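Long-range contacts in acyltransferase (Actinoplanes teichomyceticus, PDB 4Q38), which probably transfers long acyl chains from acyl-CoA to the amino sugar of the glycopeptide antibiotic teicoplanin during its biosynthesis: residues Arg193-Leu198 / Gly209-Glu214; Leu219-Tyr224 / Asp265-Gln270; Trp248-Met253 / Trp328-Gly333. All coordinates share one frame; numbering follows the deposited sequence. Where two conformers were deposited one is given.

Contact 1: Arg193-Leu198 / Gly209-Glu214; sequences RLQFSL and GLHVPE. With TEC (2-amino-6-O-decanoyl-2-deoxy-beta-D-glucopyranose), chain E.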
# COMPACT_ATOMS: atom_id res chain seq x y z
N ARG A 193 -14.43 -4.42 4.44
CA ARG A 193 -13.66 -5.21 3.46
C ARG A 193 -12.85 -4.31 2.52
O ARG A 193 -11.77 -4.69 2.07
CB ARG A 193 -14.59 -6.14 2.65
CG ARG A 193 -13.87 -7.14 1.74
CD ARG A 193 -12.97 -8.04 2.57
NE ARG A 193 -12.01 -8.85 1.80
CZ ARG A 193 -10.86 -8.41 1.30
NH1 ARG A 193 -10.49 -7.13 1.42
NH2 ARG A 193 -10.07 -9.26 0.65
N LEU A 194 -13.38 -3.12 2.22
CA LEU A 194 -12.73 -2.20 1.28
C LEU A 194 -12.05 -1.04 1.99
O LEU A 194 -12.42 -0.66 3.10
CB LEU A 194 -13.77 -1.61 0.34
CG LEU A 194 -14.70 -2.56 -0.40
CD1 LEU A 194 -15.68 -1.71 -1.19
CD2 LEU A 194 -13.88 -3.48 -1.30
N GLN A 195 -11.05 -0.46 1.31
CA GLN A 195 -10.44 0.80 1.70
C GLN A 195 -10.88 1.92 0.77
O GLN A 195 -11.20 1.68 -0.40
CB GLN A 195 -8.92 0.70 1.57
CG GLN A 195 -8.24 -0.29 2.49
CD GLN A 195 -6.90 -0.71 1.92
OE1 GLN A 195 -6.77 -0.83 0.71
NE2 GLN A 195 -5.91 -0.91 2.79
N PHE A 196 -10.87 3.13 1.30
CA PHE A 196 -11.19 4.34 0.52
C PHE A 196 -10.14 5.40 0.76
O PHE A 196 -9.79 5.68 1.90
CB PHE A 196 -12.58 4.89 0.89
CG PHE A 196 -13.70 3.95 0.58
CD1 PHE A 196 -14.29 3.94 -0.68
CD2 PHE A 196 -14.16 3.03 1.53
CE1 PHE A 196 -15.31 3.05 -0.99
CE2 PHE A 196 -15.19 2.14 1.23
CZ PHE A 196 -15.76 2.14 -0.04
N SER A 197 -9.66 6.00 -0.32
CA SER A 197 -8.71 7.11 -0.23
C SER A 197 -9.34 8.44 -0.68
O SER A 197 -10.11 8.47 -1.64
CB SER A 197 -7.48 6.84 -1.10
OG SER A 197 -7.90 6.57 -2.42
N LEU A 198 -8.99 9.51 0.02
CA LEU A 198 -9.30 10.86 -0.45
C LEU A 198 -8.56 11.06 -1.76
O LEU A 198 -7.36 10.82 -1.85
CB LEU A 198 -8.83 11.90 0.56
CG LEU A 198 -9.47 11.91 1.95
CD1 LEU A 198 -8.59 12.69 2.92
CD2 LEU A 198 -10.86 12.52 1.88
N GLY A 209 -10.99 7.04 -3.94
CA GLY A 209 -10.35 5.87 -4.53
C GLY A 209 -10.83 4.66 -3.75
O GLY A 209 -10.94 4.71 -2.52
N LEU A 210 -11.17 3.59 -4.45
CA LEU A 210 -11.62 2.36 -3.78
C LEU A 210 -10.51 1.34 -3.95
O LEU A 210 -9.95 1.22 -5.03
CB LEU A 210 -12.95 1.88 -4.38
CG LEU A 210 -13.65 0.64 -3.80
CD1 LEU A 210 -15.15 0.74 -4.06
CD2 LEU A 210 -13.09 -0.66 -4.36
N HIS A 211 -10.18 0.61 -2.89
CA HIS A 211 -9.07 -0.35 -2.93
C HIS A 211 -9.45 -1.61 -2.19
O HIS A 211 -10.27 -1.57 -1.28
CB HIS A 211 -7.80 0.26 -2.33
CG HIS A 211 -7.53 1.68 -2.76
ND1 HIS A 211 -6.81 1.97 -3.86
CD2 HIS A 211 -7.95 2.89 -2.23
CE1 HIS A 211 -6.75 3.31 -4.02
NE2 HIS A 211 -7.44 3.87 -3.01
N VAL A 212 -8.85 -2.73 -2.59
CA VAL A 212 -9.16 -4.02 -1.99
C VAL A 212 -7.87 -4.61 -1.40
O VAL A 212 -7.01 -5.09 -2.14
CB VAL A 212 -9.79 -5.01 -3.01
CG1 VAL A 212 -10.16 -6.33 -2.32
CG2 VAL A 212 -11.03 -4.41 -3.68
N PRO A 213 -7.72 -4.54 -0.07
CA PRO A 213 -6.58 -5.20 0.56
C PRO A 213 -6.73 -6.72 0.46
O PRO A 213 -7.85 -7.24 0.33
CB PRO A 213 -6.66 -4.74 2.02
CG PRO A 213 -8.06 -4.29 2.23
CD PRO A 213 -8.60 -3.85 0.90
N GLU A 214 -5.62 -7.42 0.50
CA GLU A 214 -5.66 -8.87 0.31
C GLU A 214 -6.33 -9.55 1.50
O GLU A 214 -7.22 -10.38 1.33
CB GLU A 214 -4.26 -9.44 0.09
CG GLU A 214 -4.29 -10.97 -0.03
CD GLU A 214 -2.92 -11.57 -0.29
OE1 GLU A 214 -2.28 -11.18 -1.28
OE2 GLU A 214 -2.50 -12.43 0.51
CAV TEC E . -15.09 -5.91 -8.88
CAU TEC E . -14.87 -5.34 -7.50
CAT TEC E . -14.54 -3.86 -7.51
CAS TEC E . -13.55 -3.52 -8.58
CAR TEC E . -12.83 -2.26 -8.21
CAQ TEC E . -11.44 -2.63 -7.83
CAP TEC E . -10.60 -1.46 -7.45
CAO TEC E . -9.43 -2.02 -6.71
CAN TEC E . -8.24 -1.16 -6.84
CAM TEC E . -7.16 -1.57 -5.88
OAW TEC E . -7.34 -2.43 -5.05
O6 TEC E . -5.97 -0.99 -6.14
C6 TEC E . -5.24 -0.34 -5.11
C5 TEC E . -3.89 -1.05 -4.82
O5 TEC E . -2.82 -0.16 -4.79
C1 TEC E . -1.72 -1.10 -4.96
O1 TEC E . -0.65 -0.71 -5.58
C2 TEC E . -1.38 -1.63 -3.60
N2 TEC E . -0.28 -2.57 -3.75
C3 TEC E . -2.59 -2.39 -3.28
O3 TEC E . -2.38 -2.55 -1.99
C4 TEC E . -3.89 -1.67 -3.48
O4 TEC E . -4.85 -2.55 -3.49
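Ser197 and His211 are brought together by their first torsions. OG of Ser197 stands between its backbone N and carbonyl carbon (chi1 55°), and CG of His211 lies anti to its carbonyl carbon (chi1 -44°). OG meets the edge of the imidazole, in the ring plane, 2.8 Å from NE2 of His211, a hydrogen bond in which either atom may be the donor. Both residues belong to an antiparallel beta hairpin of the GNAT-like domain, whose strand segments 194-198 and 209-211 run at 154° to one another. Gln195 with His211 and Ser197 with Gly209 form hydrogen-bonded pairs, with Phe196 and Leu210 forming the non-hydrogen-bonded pair between them. Gly209 has no side chain, and OG of Ser197 sits close over it, 3.3 Å from its CA. Ser197 contacts N-acetyl-D-glucosamine in a crystal structure of this protein, though that ligand is absent here.

The face carrying Phe196 and Leu210 is apolar. CD1 of Leu210 touches CE1 of Phe196, the two side chains lying side by side, and is also 3.8 Å from CD1 of Leu194, while the other Leu194 methyl packs on Val212. Helix 221-238 covers Leu194 and Phe196 on this side. On the face of Gln195 and His211, the carboxamide of Gln195 meets the ring of Pro213 tip to tip.

Just past the end of the second strand, the backbone of Val212 turns to the ligands: its N donates to OAW, the ester carbonyl oxygen of the decanoyl sugar, at 2.9 Å, and its O receives N4P of coenzyme A. Arg193, bent at chi2 and also bonded to Gly217 O, closes the end of the contact: NH1 and NH2 both donate to the single atom Pro213 O, at 2.9 Å and 3.0 Å, with that oxygen in the guanidinium plane.

Contact 2: Leu219-Tyr224 / Asp265-Gln270; sequences LLPKAY and DSNIIQ. With COA (coenzyme A), chain D.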
# COMPACT_ATOMS: atom_id res chain seq x y z
N LEU A 219 -14.14 -11.35 -1.54
CA LEU A 219 -14.87 -10.11 -1.75
C LEU A 219 -16.38 -10.41 -1.83
O LEU A 219 -17.01 -10.24 -2.88
CB LEU A 219 -14.38 -9.45 -3.04
CG LEU A 219 -14.03 -7.96 -3.08
CD1 LEU A 219 -14.16 -7.44 -4.51
CD2 LEU A 219 -14.88 -7.12 -2.14
N LEU A 220 -16.95 -10.88 -0.72
CA LEU A 220 -18.37 -11.26 -0.65
C LEU A 220 -19.26 -10.04 -0.91
O LEU A 220 -18.98 -8.95 -0.41
CB LEU A 220 -18.69 -11.87 0.72
CG LEU A 220 -18.02 -13.18 1.16
CD1 LEU A 220 -18.45 -13.55 2.58
CD2 LEU A 220 -18.32 -14.34 0.21
N PRO A 221 -20.32 -10.21 -1.74
CA PRO A 221 -21.23 -9.11 -2.03
C PRO A 221 -21.76 -8.34 -0.83
O PRO A 221 -21.79 -7.11 -0.89
CB PRO A 221 -22.35 -9.81 -2.81
CG PRO A 221 -21.58 -10.79 -3.64
CD PRO A 221 -20.49 -11.31 -2.71
N LYS A 222 -22.13 -9.02 0.26
CA LYS A 222 -22.62 -8.34 1.46
C LYS A 222 -21.54 -7.52 2.16
O LYS A 222 -21.83 -6.49 2.73
CB LYS A 222 -23.22 -9.30 2.48
CG LYS A 222 -24.70 -9.60 2.27
CD LYS A 222 -24.91 -11.07 1.95
CE LYS A 222 -26.14 -11.62 2.66
NZ LYS A 222 -27.41 -11.00 2.20
N ALA A 223 -20.30 -7.99 2.11
CA ALA A 223 -19.18 -7.25 2.72
C ALA A 223 -18.83 -6.03 1.87
O ALA A 223 -18.61 -4.93 2.39
CB ALA A 223 -17.98 -8.16 2.88
N TYR A 224 -18.79 -6.23 0.55
CA TYR A 224 -18.58 -5.13 -0.40
C TYR A 224 -19.66 -4.04 -0.23
O TYR A 224 -19.34 -2.84 -0.15
CB TYR A 224 -18.57 -5.69 -1.83
CG TYR A 224 -18.68 -4.65 -2.95
CD1 TYR A 224 -17.54 -4.08 -3.51
CD2 TYR A 224 -19.91 -4.29 -3.46
CE1 TYR A 224 -17.65 -3.15 -4.55
CE2 TYR A 224 -20.03 -3.37 -4.49
CZ TYR A 224 -18.90 -2.80 -5.03
OH TYR A 224 -19.05 -1.87 -6.06
N ASP A 265 -20.45 -17.73 -10.22
CA ASP A 265 -20.26 -17.73 -8.78
C ASP A 265 -19.09 -16.82 -8.36
O ASP A 265 -18.93 -16.54 -7.17
CB ASP A 265 -20.08 -19.15 -8.25
CG ASP A 265 -18.85 -19.84 -8.81
OD1 ASP A 265 -18.49 -19.56 -9.97
OD2 ASP A 265 -18.24 -20.66 -8.09
N SER A 266 -18.31 -16.34 -9.33
CA SER A 266 -17.19 -15.44 -9.03
C SER A 266 -17.68 -14.13 -8.44
O SER A 266 -18.60 -13.49 -8.97
CB SER A 266 -16.34 -15.19 -10.29
OG SER A 266 -15.53 -14.03 -10.14
N ASN A 267 -17.10 -13.74 -7.30
CA ASN A 267 -17.39 -12.45 -6.68
C ASN A 267 -17.01 -11.28 -7.58
O ASN A 267 -17.77 -10.31 -7.69
CB ASN A 267 -16.69 -12.34 -5.33
CG ASN A 267 -17.25 -13.32 -4.31
OD1 ASN A 267 -18.45 -13.53 -4.25
ND2 ASN A 267 -16.37 -13.93 -3.51
N ILE A 268 -15.85 -11.37 -8.21
CA ILE A 268 -15.38 -10.35 -9.16
C ILE A 268 -16.40 -10.14 -10.28
O ILE A 268 -16.85 -9.01 -10.51
CB ILE A 268 -13.97 -10.69 -9.71
CG1 ILE A 268 -12.93 -10.54 -8.58
CG2 ILE A 268 -13.61 -9.80 -10.90
CD1 ILE A 268 -11.56 -11.13 -8.87
N ILE A 269 -16.82 -11.22 -10.93
CA ILE A 269 -17.78 -11.13 -12.02
C ILE A 269 -19.07 -10.45 -11.56
O ILE A 269 -19.48 -9.44 -12.14
CB ILE A 269 -18.05 -12.50 -12.69
CG1 ILE A 269 -16.74 -13.11 -13.21
CG2 ILE A 269 -19.06 -12.36 -13.84
CD1 ILE A 269 -16.06 -12.32 -14.32
N GLN A 270 -19.69 -10.98 -10.50
CA GLN A 270 -20.95 -10.42 -9.98
C GLN A 270 -20.83 -8.93 -9.66
O GLN A 270 -21.68 -8.13 -10.08
CB GLN A 270 -21.41 -11.18 -8.72
CG GLN A 270 -21.77 -12.64 -8.92
CD GLN A 270 -21.78 -13.40 -7.61
OE1 GLN A 270 -22.46 -13.02 -6.65
NE2 GLN A 270 -21.03 -14.50 -7.56
N1A COA D . -5.15 -15.43 -6.20
C2A COA D . -5.50 -16.70 -6.51
N3A COA D . -6.78 -17.09 -6.67
C4A COA D . -7.79 -16.20 -6.53
C5A COA D . -7.48 -14.80 -6.20
C6A COA D . -6.06 -14.44 -6.03
N6A COA D . -5.66 -13.18 -5.73
N7A COA D . -8.66 -14.16 -6.12
C8A COA D . -9.64 -15.05 -6.39
N9A COA D . -9.12 -16.27 -6.62
C1B COA D . -9.87 -17.50 -6.96
C2B COA D . -10.97 -17.85 -5.98
O2B COA D . -10.46 -18.65 -4.91
C3B COA D . -11.96 -18.57 -6.85
O3B COA D . -11.47 -19.89 -7.11
P3B COA D . -12.40 -21.13 -7.56
O7A COA D . -13.12 -21.49 -6.29
O8A COA D . -11.38 -22.12 -8.06
O9A COA D . -13.29 -20.60 -8.65
C4B COA D . -11.88 -17.79 -8.16
O4B COA D . -10.54 -17.30 -8.21
C5B COA D . -12.88 -16.64 -8.28
O5B COA D . -12.64 -15.67 -7.25
P1A COA D . -13.65 -14.47 -6.92
O1A COA D . -14.84 -14.95 -6.14
O2A COA D . -13.87 -13.72 -8.21
O3A COA D . -12.74 -13.53 -5.96
P2A COA D . -12.59 -13.67 -4.36
O4A COA D . -13.69 -12.88 -3.70
O5A COA D . -12.40 -15.10 -3.95
O6A COA D . -11.18 -12.92 -4.15
CBP COA D . -9.90 -10.86 -3.75
CCP COA D . -11.05 -11.53 -4.49
CDP COA D . -9.86 -9.43 -4.26
CEP COA D . -10.19 -10.89 -2.26
CAP COA D . -8.56 -11.59 -4.05
OAP COA D . -8.37 -11.67 -5.47
C9P COA D . -7.31 -10.98 -3.45
O9P COA D . -7.06 -11.13 -2.27
N8P COA D . -6.48 -10.33 -4.27
C7P COA D . -5.34 -9.57 -3.80
C6P COA D . -5.72 -8.10 -3.57
C5P COA D . -6.09 -7.42 -4.87
O5P COA D . -5.95 -8.01 -5.94
N4P COA D . -6.59 -6.19 -4.77
C3P COA D . -6.77 -5.32 -5.93
C2P COA D . -5.47 -4.69 -6.42
S1P COA D . -5.78 -3.63 -7.87
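Leu219 and Asn267 make the main contact, which is one of van der Waals touching: O of Leu219 lies 3.2 Å from CB of Asn267, whose CG is anti to its own carbonyl carbon (chi1 -67°). Beside it CD of Pro221 rests 3.4 Å from OD1 of Asn267, the proline ring and the amide side chain crossing at about a right angle. Further along the helix, CG of Pro221 meets OE1 of Gln270 at 3.8 Å.

No hydrogen bond joins the two segments directly; the polar link runs through the diphosphate of coenzyme A. N of Leu219 donates to O4A at 2.7 Å, and ND2 of Asn267 reaches the same oxygen at 2.9 Å along a nearly straight N-H...O path (165°), so that one phosphate oxygen is gripped from both segments. Of the two segments, 265-270 alone bonds the other phosphate: N of Asn267 binds O1A at 2.8 Å, while OG of Ser266 (2.6 Å) and N of Ile268 both donate to O2A.

Ser266 is the N-cap of helix 267-272, and its OG, while donating to O2A, accepts a capping bond from N of Ile269. With the amides of Asn267 and Ile268 donating, the helix start faces the phosphate, and its dipole may add to the stabilisation. Leu219, in the loop between strand 206-211 and helix 221-238, is consistent with the pyrophosphate-binding loop of GNAT enzymes, joined here by the start of helix 267-272.

Contact 3: Trp248-Met253 / Trp328-Gly333; sequences WGSSWM and WHMRTG. With COA (coenzyme A), chain D.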
# COMPACT_ATOMS: atom_id res chain seq x y z
N TRP A 248 -13.95 5.69 -7.49
CA TRP A 248 -13.27 5.26 -8.69
C TRP A 248 -12.36 4.11 -8.37
O TRP A 248 -11.76 4.04 -7.29
CB TRP A 248 -12.49 6.40 -9.31
CG TRP A 248 -13.38 7.44 -9.98
CD1 TRP A 248 -14.08 8.47 -9.36
CD2 TRP A 248 -13.68 7.57 -11.41
NE1 TRP A 248 -14.77 9.21 -10.29
CE2 TRP A 248 -14.58 8.72 -11.53
CE3 TRP A 248 -13.31 6.87 -12.55
CZ2 TRP A 248 -15.07 9.13 -12.76
CZ3 TRP A 248 -13.81 7.30 -13.78
CH2 TRP A 248 -14.67 8.41 -13.88
N GLY A 249 -12.26 3.17 -9.30
CA GLY A 249 -11.35 2.04 -9.15
C GLY A 249 -10.57 1.82 -10.43
O GLY A 249 -11.12 1.98 -11.52
N SER A 250 -9.28 1.49 -10.30
CA SER A 250 -8.48 1.02 -11.43
C SER A 250 -7.88 -0.32 -11.01
O SER A 250 -7.21 -0.41 -9.98
CB SER A 250 -7.35 1.99 -11.79
OG SER A 250 -7.84 3.26 -12.14
N SER A 251 -8.14 -1.38 -11.78
CA SER A 251 -7.73 -2.71 -11.35
C SER A 251 -7.76 -3.73 -12.47
O SER A 251 -8.55 -3.64 -13.41
CB SER A 251 -8.65 -3.20 -10.22
OG SER A 251 -8.20 -4.44 -9.71
N TRP A 252 -6.89 -4.73 -12.34
CA TRP A 252 -6.99 -5.94 -13.16
C TRP A 252 -8.37 -6.57 -13.03
O TRP A 252 -8.84 -7.25 -13.96
CB TRP A 252 -5.91 -6.92 -12.74
CG TRP A 252 -6.05 -7.42 -11.32
CD1 TRP A 252 -5.48 -6.87 -10.17
CD2 TRP A 252 -6.84 -8.56 -10.85
NE1 TRP A 252 -5.85 -7.58 -9.05
CE2 TRP A 252 -6.65 -8.61 -9.39
CE3 TRP A 252 -7.65 -9.52 -11.46
CZ2 TRP A 252 -7.25 -9.59 -8.60
CZ3 TRP A 252 -8.25 -10.49 -10.66
CH2 TRP A 252 -8.06 -10.52 -9.26
N MET A 253 -9.04 -6.32 -11.89
CA MET A 253 -10.35 -6.90 -11.54
C MET A 253 -11.48 -6.46 -12.45
O MET A 253 -12.50 -7.14 -12.58
CB MET A 253 -10.77 -6.47 -10.14
CG MET A 253 -10.25 -7.29 -8.99
SD MET A 253 -10.99 -6.56 -7.53
CE MET A 253 -9.64 -6.72 -6.38
N TRP A 328 -3.63 -9.09 -20.41
CA TRP A 328 -4.55 -8.59 -19.39
C TRP A 328 -4.40 -7.10 -19.26
O TRP A 328 -3.30 -6.57 -19.40
CB TRP A 328 -4.27 -9.26 -18.05
CG TRP A 328 -4.56 -10.74 -18.01
CD1 TRP A 328 -3.64 -11.79 -18.02
CD2 TRP A 328 -5.87 -11.39 -17.95
NE1 TRP A 328 -4.28 -13.01 -17.96
CE2 TRP A 328 -5.62 -12.83 -17.92
CE3 TRP A 328 -7.19 -10.93 -17.91
CZ2 TRP A 328 -6.66 -13.76 -17.85
CZ3 TRP A 328 -8.22 -11.87 -17.85
CH2 TRP A 328 -7.96 -13.25 -17.82
N HIS A 329 -5.51 -6.40 -18.98
CA HIS A 329 -5.50 -4.95 -18.92
C HIS A 329 -6.13 -4.42 -17.67
O HIS A 329 -7.20 -4.87 -17.25
CB HIS A 329 -6.23 -4.35 -20.12
CG HIS A 329 -5.83 -4.97 -21.44
ND1 HIS A 329 -4.57 -4.93 -21.91
CD2 HIS A 329 -6.58 -5.66 -22.39
CE1 HIS A 329 -4.50 -5.57 -23.09
NE2 HIS A 329 -5.74 -6.02 -23.39
N MET A 330 -5.46 -3.43 -17.06
CA MET A 330 -6.08 -2.66 -15.99
C MET A 330 -7.22 -1.85 -16.59
O MET A 330 -7.05 -1.22 -17.63
CB MET A 330 -5.07 -1.70 -15.36
CG MET A 330 -5.60 -0.97 -14.14
SD MET A 330 -4.48 0.31 -13.52
CE MET A 330 -4.77 1.62 -14.70
N ARG A 331 -8.38 -1.88 -15.95
CA ARG A 331 -9.48 -1.04 -16.42
C ARG A 331 -9.91 -0.11 -15.30
O ARG A 331 -9.68 -0.39 -14.13
CB ARG A 331 -10.66 -1.89 -16.93
CG ARG A 331 -10.32 -2.81 -18.10
CD ARG A 331 -9.90 -2.08 -19.37
NE ARG A 331 -10.91 -1.13 -19.87
CZ ARG A 331 -11.93 -1.45 -20.66
NH1 ARG A 331 -12.11 -2.70 -21.07
NH2 ARG A 331 -12.78 -0.51 -21.03
N THR A 332 -10.52 1.01 -15.69
CA THR A 332 -10.91 2.05 -14.77
C THR A 332 -12.41 2.29 -14.88
O THR A 332 -12.96 2.31 -15.98
CB THR A 332 -10.12 3.35 -15.06
OG1 THR A 332 -8.75 3.14 -14.74
CG2 THR A 332 -10.64 4.53 -14.24
N GLY A 333 -13.06 2.45 -13.74
CA GLY A 333 -14.48 2.70 -13.71
C GLY A 333 -14.90 3.37 -12.43
O GLY A 333 -14.07 3.67 -11.56
N1A COA D . -5.15 -15.43 -6.20
C2A COA D . -5.50 -16.70 -6.51
N3A COA D . -6.78 -17.09 -6.67
C4A COA D . -7.79 -16.20 -6.53
C5A COA D . -7.48 -14.80 -6.20
C6A COA D . -6.06 -14.44 -6.03
N6A COA D . -5.66 -13.18 -5.73
N7A COA D . -8.66 -14.16 -6.12
C8A COA D . -9.64 -15.05 -6.39
N9A COA D . -9.12 -16.27 -6.62
C1B COA D . -9.87 -17.50 -6.96
C2B COA D . -10.97 -17.85 -5.98
O2B COA D . -10.46 -18.65 -4.91
C3B COA D . -11.96 -18.57 -6.85
O3B COA D . -11.47 -19.89 -7.11
P3B COA D . -12.40 -21.13 -7.56
O7A COA D . -13.12 -21.49 -6.29
O8A COA D . -11.38 -22.12 -8.06
O9A COA D . -13.29 -20.60 -8.65
C4B COA D . -11.88 -17.79 -8.16
O4B COA D . -10.54 -17.30 -8.21
C5B COA D . -12.88 -16.64 -8.28
O5B COA D . -12.64 -15.67 -7.25
P1A COA D . -13.65 -14.47 -6.92
O1A COA D . -14.84 -14.95 -6.14
O2A COA D . -13.87 -13.72 -8.21
O3A COA D . -12.74 -13.53 -5.96
P2A COA D . -12.59 -13.67 -4.36
O4A COA D . -13.69 -12.88 -3.70
O5A COA D . -12.40 -15.10 -3.95
O6A COA D . -11.18 -12.92 -4.15
CBP COA D . -9.90 -10.86 -3.75
CCP COA D . -11.05 -11.53 -4.49
CDP COA D . -9.86 -9.43 -4.26
CEP COA D . -10.19 -10.89 -2.26
CAP COA D . -8.56 -11.59 -4.05
OAP COA D . -8.37 -11.67 -5.47
C9P COA D . -7.31 -10.98 -3.45
O9P COA D . -7.06 -11.13 -2.27
N8P COA D . -6.48 -10.33 -4.27
C7P COA D . -5.34 -9.57 -3.80
C6P COA D . -5.72 -8.10 -3.57
C5P COA D . -6.09 -7.42 -4.87
O5P COA D . -5.95 -8.01 -5.94
N4P COA D . -6.59 -6.19 -4.77
C3P COA D . -6.77 -5.32 -5.93
C2P COA D . -5.47 -4.69 -6.42
S1P COA D . -5.78 -3.63 -7.87
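Gly249 and Gly333, then Ser251 and Arg331, are hydrogen-bonded pairs of two antiparallel strands, whose segments 248-251 and 331-333 run at 171° to each other, with Ser250 and Thr332 as the non-hydrogen-bonded pair between them. Four backbone bonds hold them, from N of Gly249 to O of Gly333 at 2.9 Å through to N of Arg331 to O of Ser251 at 3.1 Å.

On one face the hydroxyls of Ser250 and Thr332, each anti to its own carbonyl carbon, meet with OG 2.8 Å from OG1; either may donate. Met330 lays its sulfur against the same serine, SD lying 3.7 Å from CB of Ser250. On the other face OG of Ser251 accepts from N of Met253, an ST turn that leads the chain out of the strand, and lies 3.1 Å from the coenzyme A sulfur S1P. Trp252 follows: CG sits between backbone N and carbonyl carbon (chi1 64°), and NE1 of the indole donates to the pantetheine carbonyl oxygen O5P at 3.1 Å.

Arg331 extends to a salt bridge with Asp279. Strand 246-251 has 206-211 as its parallel neighbour on one side and 331-336 on the other, beyond which comes 276-277; helices 267-272, 290-298 and 313-323 pack round Trp252.

Overall arrangement
All three contacts line one pocket that holds coenzyme A and the decanoyl sugar, consistent with the acyl-transfer site of the GNAT-like domain; their centres are 13 to 16 Å apart. Contacts 1 and 3 share a sheet: N of Leu210 lies 2.9 Å from O of Trp248, a probable hydrogen bond between parallel strands that then part, as in other GNAT enzymes. Val212 and Trp252 each bond the pantetheine arm. Contact 2 grips the diphosphate at the far end of this arm. It packs on contact 1 through Leu194 CD2 and Leu219 CD2, 3.9 Å apart, and on contact 3 through Ile268 CD1 and Trp252 CH2 at 3.6 Å. The decanoyl sugar touches residues of all three contacts.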